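Local coordinates for oxidoreductase, short chain dehydrogenase/reductase family protein (PDB 5FYD) that reduces the 7-oxo group of 7-oxolithocholate with NADPH to give ursodeoxycholate, acting as a stereoselective 7beta-hydroxysteroid dehydrogenase of the short-chain dehydrogenase/reductase family, at the interface of chains A and B. Sequence-based numbering; all coordinates share one arbitrary frame. Chains: chain A/B, Oxidoreductase, short chain dehydrogenase/reductase family protein.

Contact 1: the interface of chains A and B. Residues chain A 200-203; chain B 144, 236-237, 240.
A:Gly201, which meets B:Met144, has a positive phi (phi 101°, psi 166°) and follows a nearly fully extended A:Gly200; the loop is extended up to the helix that starts at A:Pro202. The B:Met144 side chain ends in a methyl that touches this stretch of backbone. Its CE lies 3.4 Å from the backbone N of A:Gly201 and 3.6 Å from A:Gly201 CA. The chain is extended at chi2 and bends at chi3, which brings the methyl to the glycine tip first. A:Pro202 lays CG and CD of its ring against the partner helix. The CD of A:Pro202 packs 3.7 Å from B:Ser240 CB, and its CG lies 3.9 Å from B:Arg236 CB. Thus B:Arg236 takes part through the base of its side chain, while the extended remainder leads away from the proline. A:Gln203 comes to B:Asn237 at about a right angle. Its CG sits between the backbone N and the carbonyl carbon (chi1 68°), and a bend at chi2 turns the amide toward the partner. As modelled, A:Gln203 NE2 donates to B:Asn237 OD1 at 3.1 Å. The acceptor lies in the glutamine amide plane, and the donor uses a lone pair in the plane of the asparagine carbonyl. The neighbouring pair is doubtful: A:Gln203 OE1 is 3.0 Å from B:Asn237 OD1, a clash between two acceptors. Turning the B:Asn237 amide would relieve it only at the cost of the NE2 bond. The A side is the loop end and first turn of helix 202-208. On the B side, B:Met144 directly follows strand 136-143, next to the serine thought to stabilise the transition state. The other B residues belong to helix 235-247. B:Ser240 is an NADP(+)-binding residue, and with B:Asn237 it lies in the C-terminal region required for activity.

Contact 2: the interface of chains A and B. Residues chain A 145, 156, 187-188, 210; chain B 197-201.
The hydroxyl OG1 of A:Thr188 is gripped by two backbone groups of the partner loop. It donates to the carbonyl O of B:Gly201 at 2.7 Å. It also accepts from the backbone N of B:Gly200 at 3.1 Å, a somewhat bent bond with 140° at the hydrogen. The hydroxyl approaches the B:Gly201 carbonyl in its plane, on a lone pair. OG1 is anti to the carbonyl carbon of its own residue (chi1 -57°), which leaves the methyl CG2 to pack 3.5 Å from B:Leu198 CD2. One side chain thus serves the glycines with its hydroxyl and the leucine with its methyl. A valine here would probably leave the B:Gly200 N-H and the B:Gly201 carbonyl without their mate, and the glycine loop freer to shift. Water 1 adds a backbone link: it is 2.9 Å from A:Thr188 N and also bonds to B:Gly200 O and to the carbonyl O of A:Ile210, a poorly ordered residue. B:Pro199 pushes its ring toward the active site. Its CB is 3.4 Å from the phenol OH of the catalytic A:Tyr156, with CG nearly as close. The proline comes over the face at the hydroxyl end, on the side that also carries A:Thr145 OG1. The methyl CG2 of A:Thr145 packs against the same proline CB at 3.8 Å. The hydroxyl OG1 of A:Thr145 turns instead to A:Tyr156, sitting 3.4 Å above the ring plane toward the rim. A:Gly187 CA packs on B:Gly200 CA at 3.7 Å. In the Rossmann-type fold of this family, A:Gly187 and A:Thr188 lie just past strand 179-186. A:Thr145 opens helix 145-148, and A:Tyr156 is on helix 154-173, which also carries A:Lys160. The B residues form the loop between helices 192-195 and 202-208. One subunit sets a loop beside the other's catalytic tyrosine and may thereby help to line its active site.

Contact 1: the interface of chains A and B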
loop_
_atom_site.group_PDB
_atom_site.type_symbol
_atom_site.label_atom_id
_atom_site.label_comp_id
_atom_site.label_asym_id
_atom_site.label_seq_id
_atom_site.Cartn_x
_atom_site.Cartn_y
_atom_site.Cartn_z
ATOM N N GLY A 200 6.406 11.237 -1.082
ATOM C CA GLY A 200 7.410 12.134 -1.623
ATOM C C GLY A 200 8.821 11.702 -1.352
ATOM O O GLY A 200 9.067 10.607 -0.842
ATOM N N GLY A 201 9.739 12.573 -1.743
ATOM C CA GLY A 201 11.130 12.491 -1.345
ATOM C C GLY A 201 12.022 11.897 -2.414
ATOM O O GLY A 201 11.529 11.319 -3.387
ATOM N N PRO A 202 13.350 12.043 -2.240
ATOM C CA PRO A 202 14.308 11.363 -3.114
ATOM C C PRO A 202 14.233 9.834 -2.975
ATOM O O PRO A 202 14.546 9.114 -3.926
ATOM C CB PRO A 202 15.667 11.902 -2.639
ATOM C CG PRO A 202 15.437 12.332 -1.232
ATOM C CD PRO A 202 14.030 12.843 -1.203
ATOM N N GLN A 203 13.840 9.359 -1.791
ATOM C CA GLN A 203 13.550 7.937 -1.564
ATOM C C GLN A 203 12.369 7.425 -2.414
ATOM O O GLN A 203 12.391 6.284 -2.877
ATOM C CB GLN A 203 13.360 7.628 -0.065
ATOM C CG GLN A 203 12.116 8.210 0.604
ATOM C CD GLN A 203 12.234 9.677 0.994
ATOM O OE1 GLN A 203 13.166 10.364 0.580
ATOM N NE2 GLN A 203 11.279 10.167 1.781
ATOM N N MET B 144 4.598 15.646 2.006
ATOM C CA MET B 144 5.271 16.349 0.920
ATOM C C MET B 144 4.314 16.594 -0.273
ATOM O O MET B 144 4.500 17.566 -0.996
ATOM C CB MET B 144 6.601 15.678 0.521
ATOM C CG MET B 144 7.748 16.165 1.436
ATOM S SD MET B 144 9.192 15.124 1.296
ATOM C CE MET B 144 9.730 15.621 -0.339
ATOM N N ARG B 236 17.522 14.587 3.870
ATOM C CA ARG B 236 17.396 14.407 2.431
ATOM C C ARG B 236 16.119 15.050 1.909
ATOM O O ARG B 236 16.140 15.648 0.848
ATOM C CB ARG B 236 17.415 12.928 2.032
ATOM C CG ARG B 236 18.773 12.269 2.177
ATOM C CD ARG B 236 18.716 10.806 1.752
ATOM N NE ARG B 236 20.014 10.143 1.922
ATOM C CZ ARG B 236 20.222 8.825 1.866
ATOM N NH1 ARG B 236 19.218 7.972 1.641
ATOM N NH2 ARG B 236 21.455 8.349 2.041
ATOM N N ASN B 237 15.016 14.909 2.650
ATOM C CA ASN B 237 13.749 15.519 2.239
ATOM C C ASN B 237 13.830 17.048 2.283
ATOM O O ASN B 237 13.308 17.702 1.400
ATOM C CB ASN B 237 12.583 15.054 3.120
ATOM C CG ASN B 237 12.191 13.591 2.899
ATOM O OD1 ASN B 237 12.399 13.014 1.831
ATOM N ND2 ASN B 237 11.583 12.987 3.925
ATOM N N SER B 240 15.825 18.042 -0.802
ATOM C CA SER B 240 15.034 17.800 -2.002
ATOM C C SER B 240 13.960 18.861 -2.200
ATOM O O SER B 240 13.798 19.388 -3.302
ATOM C CB SER B 240 14.407 16.410 -1.944
ATOM O OG SER B 240 13.696 16.166 -3.128
#

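Contact 2: the interface of chains A and B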
loop_
_atom_site.group_PDB
_atom_site.type_symbol
_atom_site.label_atom_id
_atom_site.label_comp_id
_atom_site.label_asym_id
_atom_site.label_seq_id
_atom_site.Cartn_x
_atom_site.Cartn_y
_atom_site.Cartn_z
ATOM N N THR A 145 10.117 -12.562 -3.328
ATOM C CA THR A 145 9.951 -13.092 -1.978
ATOM C C THR A 145 9.935 -14.626 -1.959
ATOM O O THR A 145 10.313 -15.234 -0.952
ATOM C CB THR A 145 8.676 -12.568 -1.275
ATOM O OG1 THR A 145 7.526 -12.955 -2.022
ATOM C CG2 THR A 145 8.707 -11.064 -1.117
ATOM N N TYR A 156 3.689 -14.880 2.176
ATOM C CA TYR A 156 3.934 -14.200 0.876
ATOM C C TYR A 156 4.941 -15.031 0.084
ATOM O O TYR A 156 4.620 -15.593 -0.981
ATOM C CB TYR A 156 4.492 -12.769 1.095
ATOM C CG TYR A 156 4.549 -11.790 -0.107
ATOM C CD1 TYR A 156 4.283 -12.176 -1.413
ATOM C CD2 TYR A 156 4.847 -10.433 0.118
ATOM C CE1 TYR A 156 4.310 -11.272 -2.463
ATOM C CE2 TYR A 156 4.909 -9.515 -0.933
ATOM C CZ TYR A 156 4.628 -9.930 -2.218
ATOM O OH TYR A 156 4.671 -9.005 -3.257
ATOM N N GLY A 187 9.690 -8.325 -9.056
ATOM C CA GLY A 187 10.192 -7.627 -7.907
ATOM C C GLY A 187 9.225 -6.491 -7.641
ATOM O O GLY A 187 8.023 -6.592 -7.872
ATOM N N THR A 188 9.763 -5.377 -7.202
ATOM C CA THR A 188 8.948 -4.208 -6.932
ATOM C C THR A 188 8.403 -3.641 -8.243
ATOM O O THR A 188 9.152 -3.429 -9.195
ATOM C CB THR A 188 9.782 -3.202 -6.139
ATOM O OG1 THR A 188 10.235 -3.867 -4.953
ATOM C CG2 THR A 188 8.987 -1.972 -5.797
ATOM N N ILE A 210 14.590 0.834 -9.505
ATOM C CA ILE A 210 14.408 -0.622 -9.483
ATOM C C ILE A 210 12.949 -1.108 -9.554
ATOM O O ILE A 210 12.704 -2.304 -9.369
ATOM C CB ILE A 210 15.136 -1.253 -8.262
ATOM C CG1 ILE A 210 14.574 -0.748 -6.921
ATOM C CG2 ILE A 210 16.634 -0.970 -8.341
ATOM C CD1 ILE A 210 13.401 -1.534 -6.378
ATOM N N ASN B 197 4.998 -3.569 -0.076
ATOM C CA ASN B 197 4.989 -3.164 -1.505
ATOM C C ASN B 197 6.378 -3.070 -2.143
ATOM O O ASN B 197 6.516 -2.557 -3.267
ATOM C CB ASN B 197 4.262 -1.828 -1.665
ATOM C CG ASN B 197 2.782 -1.941 -1.378
ATOM O OD1 ASN B 197 1.964 -1.892 -2.291
ATOM N ND2 ASN B 197 2.432 -2.106 -0.108
ATOM N N LEU B 198 7.404 -3.563 -1.449
ATOM C CA LEU B 198 8.763 -3.582 -1.971
ATOM C C LEU B 198 9.308 -5.007 -1.964
ATOM O O LEU B 198 10.373 -5.269 -1.389
ATOM C CB LEU B 198 9.671 -2.649 -1.149
ATOM C CG LEU B 198 9.306 -1.163 -1.166
ATOM C CD1 LEU B 198 10.217 -0.408 -0.215
ATOM C CD2 LEU B 198 9.393 -0.574 -2.566
ATOM N N PRO B 199 8.601 -5.937 -2.643
ATOM C CA PRO B 199 9.044 -7.345 -2.605
ATOM C C PRO B 199 10.425 -7.603 -3.189
ATOM O O PRO B 199 11.104 -8.525 -2.738
ATOM C CB PRO B 199 7.969 -8.076 -3.420
ATOM C CG PRO B 199 7.341 -7.035 -4.278
ATOM C CD PRO B 199 7.380 -5.777 -3.450
ATOM N N GLY B 200 10.834 -6.806 -4.175
ATOM C CA GLY B 200 12.146 -6.947 -4.797
ATOM C C GLY B 200 13.166 -5.904 -4.403
ATOM O O GLY B 200 14.171 -5.736 -5.104
ATOM N N GLY B 201 12.929 -5.214 -3.282
ATOM C CA GLY B 201 13.823 -4.152 -2.802
ATOM C C GLY B 201 13.326 -2.738 -3.104
ATOM O O GLY B 201 12.275 -2.574 -3.743
HETATM O O HOH W 1 12.526 -4.973 -7.805
#

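The C-alpha centres of contact 1 and contact 2 are about 20 Å apart. Both use the same loop, from opposite chains: A:Gly200 and A:Gly201 in contact 1, B:Gly200 and B:Gly201 in contact 2. The receiving surfaces adjoin, since B:Met144 and A:Thr145 hold adjacent positions in the sequence. The two-fold symmetry of the homodimer puts both contacts on each loop, but the backbone differs between the chains at A:Gly200 and B:Gly200. The loop and the helix start that follows it thereby touch the catalytic tyrosine and an NADP(+)-binding serine of the other subunit. Dimer assembly may therefore help to shape each active site.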